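Local structure of O-methyltransferase family 3 (Niastella koreensis, 7CVW) at residues F149-L153 against N196-D200. The protein catalyses the divalent-metal-dependent transfer of a methyl group from S-adenosyl-L-methionine to a hydroxyl of catechol-like compounds, giving the meta and para products of protocatechuic acid in equal amounts. Residues are numbered along the deposited sequence; the frame is centred on the assembly and turned at random.
Sequences FQWAL and NTAVD
Leu-153 meets the 196-200 segment with both of its methyl groups, and following it outward from the helix shows how the two branches of one side chain can be shared between a turn and a strand. CB points at the opposing segment, and with CG anti to the carbonyl carbon (chi1 -71°) the fork opens toward the turn that follows helix 181-195. CD1 goes to the turn itself, lying 3.9 Å from ND2 of Asn-196 and, more loosely, 4.3 Å from CB of Ala-198. CD2 takes the strand side and rests 3.9 Å from CG1 of Val-199, the two side chains crossing at about a right angle.

That same CG1 of Val-199 sits at the edge of the Phe-149 ring, near its plane, 3.9 Å from CZ. One helical turn separates Phe-149 from Leu-153, so a single valine methyl touches both residues on this face of helix 145-154. The setting is the Rossmann-like fold of class I methyltransferases: the helix packs against the sheet through Ile-162 of strand 160-165 and Ala-218 and Val-220 of strand 213-220, and Val-199 begins strand 199-206, outermost in this chain. Leu-193 of helix 181-195 touches both Phe-149 and Val-199.

The amide of Asn-196 also approaches the ring at its edge, ND2 standing 3.9 Å from CE2 of Phe-149, with ring and amide planes 82° apart. Its other end is held by an Asx turn, in which OD1 accepts a 2.8 Å hydrogen bond from the backbone N of Ala-198, the donor tilted 32° from the carbonyl plane. This bond restrains the amide's rotation; ND2, with the ring edge and the leucine methyl both on its helix-facing side, is also hydrogen-bonded to a partner beyond the two segments.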
ATOM      1  N   PHE A 149      -0.681  15.350  12.265  1.00  8.61           N
ATOM      2  CA  PHE A 149      -0.379  13.966  12.670  1.00  9.10           C
ATOM      3  C   PHE A 149      -0.522  13.834  14.195  1.00  9.55           C
ATOM      4  O   PHE A 149      -1.050  12.817  14.665  1.00  9.80           O
ATOM      5  CB  PHE A 149       1.005  13.543  12.206  1.00  9.72           C
ATOM      6  CG  PHE A 149       1.251  12.060  12.267  1.00  9.75           C
ATOM      7  CD1 PHE A 149       0.864  11.240  11.221  1.00 10.18           C
ATOM      8  CD2 PHE A 149       1.840  11.481  13.381  1.00 10.55           C
ATOM      9  CE1 PHE A 149       1.114   9.874  11.236  1.00 10.76           C
ATOM     10  CE2 PHE A 149       2.083  10.113  13.399  1.00 10.80           C
ATOM     11  CZ  PHE A 149       1.717   9.313  12.338  1.00 10.59           C
ATOM     12  N   GLN A 150      -0.096  14.836  14.966  1.00 10.00           N
ATOM     13  CA  GLN A 150      -0.231  14.765  16.440  1.00 11.28           C
ATOM     14  C   GLN A 150      -1.707  14.737  16.821  1.00 11.04           C
ATOM     15  O   GLN A 150      -2.080  13.971  17.685  1.00 10.96           O
ATOM     16  CB  GLN A 150       0.469  15.935  17.126  1.00 12.95           C
ATOM     17  CG  GLN A 150       1.923  16.097  16.719  1.00 15.26           C
ATOM     18  CD  GLN A 150       2.745  14.835  16.777  1.00 18.13           C
ATOM     19  OE1 GLN A 150       2.670  14.063  17.732  1.00 19.90           O
ATOM     20  NE2 GLN A 150       3.526  14.616  15.726  1.00 22.15           N
ATOM     21  N   TRP A 151      -2.542  15.546  16.183  1.00  9.79           N
ATOM     22  CA  TRP A 151      -4.003  15.526  16.413  1.00 10.59           C
ATOM     23  C   TRP A 151      -4.587  14.192  15.968  1.00 10.25           C
ATOM     24  O   TRP A 151      -5.424  13.626  16.673  1.00 10.45           O
ATOM     25  CB  TRP A 151      -4.654  16.704  15.691  1.00 10.86           C
ATOM     26  CG  TRP A 151      -4.470  18.016  16.390  1.00 11.52           C
ATOM     27  CD1 TRP A 151      -3.700  19.058  15.990  1.00 11.88           C
ATOM     28  CD2 TRP A 151      -5.042  18.405  17.653  1.00 11.60           C
ATOM     29  NE1 TRP A 151      -3.771  20.082  16.900  1.00 12.20           N
ATOM     30  CE2 TRP A 151      -4.582  19.709  17.929  1.00 12.13           C
ATOM     31  CE3 TRP A 151      -5.903  17.784  18.564  1.00 12.92           C
ATOM     32  CZ2 TRP A 151      -4.941  20.412  19.076  1.00 13.03           C
ATOM     33  CZ3 TRP A 151      -6.269  18.480  19.698  1.00 13.79           C
ATOM     34  CH2 TRP A 151      -5.782  19.767  19.952  1.00 12.93           C
ATOM     35  N   ALA A 152      -4.133  13.656  14.843  1.00  9.98           N
ATOM     36  CA  ALA A 152      -4.608  12.354  14.335  1.00 10.26           C
ATOM     37  C   ALA A 152      -4.363  11.286  15.409  1.00 10.42           C
ATOM     38  O   ALA A 152      -5.270  10.462  15.660  1.00  9.99           O
ATOM     39  CB  ALA A 152      -3.944  12.026  13.023  1.00 10.63           C
ATOM     40  N   LEU A 153      -3.213  11.300  16.079  1.00 10.33           N
ATOM     41  CA  LEU A 153      -2.930  10.283  17.133  1.00 11.23           C
ATOM     42  C   LEU A 153      -3.932  10.418  18.285  1.00 12.34           C
ATOM     43  O   LEU A 153      -4.372   9.392  18.831  1.00 12.26           O
ATOM     44  CB  LEU A 153      -1.492  10.464  17.618  1.00 11.41           C
ATOM     45  CG  LEU A 153      -0.423  10.053  16.613  1.00 12.69           C
ATOM     46  CD1 LEU A 153       0.966  10.349  17.177  1.00 13.04           C
ATOM     47  CD2 LEU A 153      -0.532   8.589  16.270  1.00 13.07           C
ATOM     48  N   ASN A 196       9.060   9.033  15.452  1.00 14.20           N
ATOM     49  CA  ASN A 196       7.818   8.774  16.208  1.00 15.19           C
ATOM     50  C   ASN A 196       7.804   7.327  16.698  1.00 15.73           C
ATOM     51  O   ASN A 196       7.842   6.420  15.850  1.00 17.10           O
ATOM     52  CB  ASN A 196       6.603   9.117  15.347  1.00 15.83           C
ATOM     53  CG  ASN A 196       5.344   9.184  16.163  1.00 17.12           C
ATOM     54  OD1 ASN A 196       4.854   8.150  16.615  1.00 19.35           O
ATOM     55  ND2 ASN A 196       4.772  10.370  16.264  1.00 18.44           N
ATOM     56  N   THR A 197       7.650   7.125  18.007  1.00 15.76           N
ATOM     57  CA  THR A 197       7.629   5.790  18.647  1.00 17.50           C
ATOM     58  C   THR A 197       6.190   5.300  18.824  1.00 16.26           C
ATOM     59  O   THR A 197       6.056   4.174  19.313  1.00 18.63           O
ATOM     60  CB  THR A 197       8.342   5.829  20.001  1.00 19.49           C
ATOM     61  OG1 THR A 197       7.655   6.786  20.794  1.00 21.54           O
ATOM     62  CG2 THR A 197       9.791   6.234  19.870  1.00 22.35           C
ATOM     63  N   ALA A 198       5.161   6.081  18.457  1.00 14.83           N
ATOM     64  CA  ALA A 198       3.741   5.699  18.651  1.00 14.07           C
ATOM     65  C   ALA A 198       3.240   4.905  17.440  1.00 13.01           C
ATOM     66  O   ALA A 198       2.124   4.407  17.501  1.00 12.44           O
ATOM     67  CB  ALA A 198       2.889   6.927  18.863  1.00 14.63           C
ATOM     68  N   VAL A 199       3.990   4.881  16.335  1.00 11.53           N
ATOM     69  CA  VAL A 199       3.507   4.251  15.075  1.00 11.25           C
ATOM     70  C   VAL A 199       4.615   3.396  14.456  1.00 11.44           C
ATOM     71  O   VAL A 199       5.819   3.647  14.736  1.00 11.47           O
ATOM     72  CB  VAL A 199       3.033   5.277  14.026  1.00 11.30           C
ATOM     73  CG1 VAL A 199       1.914   6.157  14.545  1.00 11.91           C
ATOM     74  CG2 VAL A 199       4.179   6.113  13.468  1.00 11.57           C
ATOM     75  N   ASP A 200       4.192   2.446  13.616  1.00 11.23           N
ATOM     76  CA  ASP A 200       5.032   1.730  12.626  1.00 11.65           C
ATOM     77  C   ASP A 200       4.709   2.328  11.258  1.00 10.87           C
ATOM     78  O   ASP A 200       3.504   2.453  10.934  1.00 10.57           O
ATOM     79  CB  ASP A 200       4.732   0.236  12.649  1.00 13.80           C
ATOM     80  CG  ASP A 200       5.061  -0.408  13.991  1.00 16.81           C
ATOM     81  OD1 ASP A 200       6.140  -0.113  14.511  1.00 19.59           O
ATOM     82  OD2 ASP A 200       4.238  -1.195  14.500  1.00 19.43           O
TER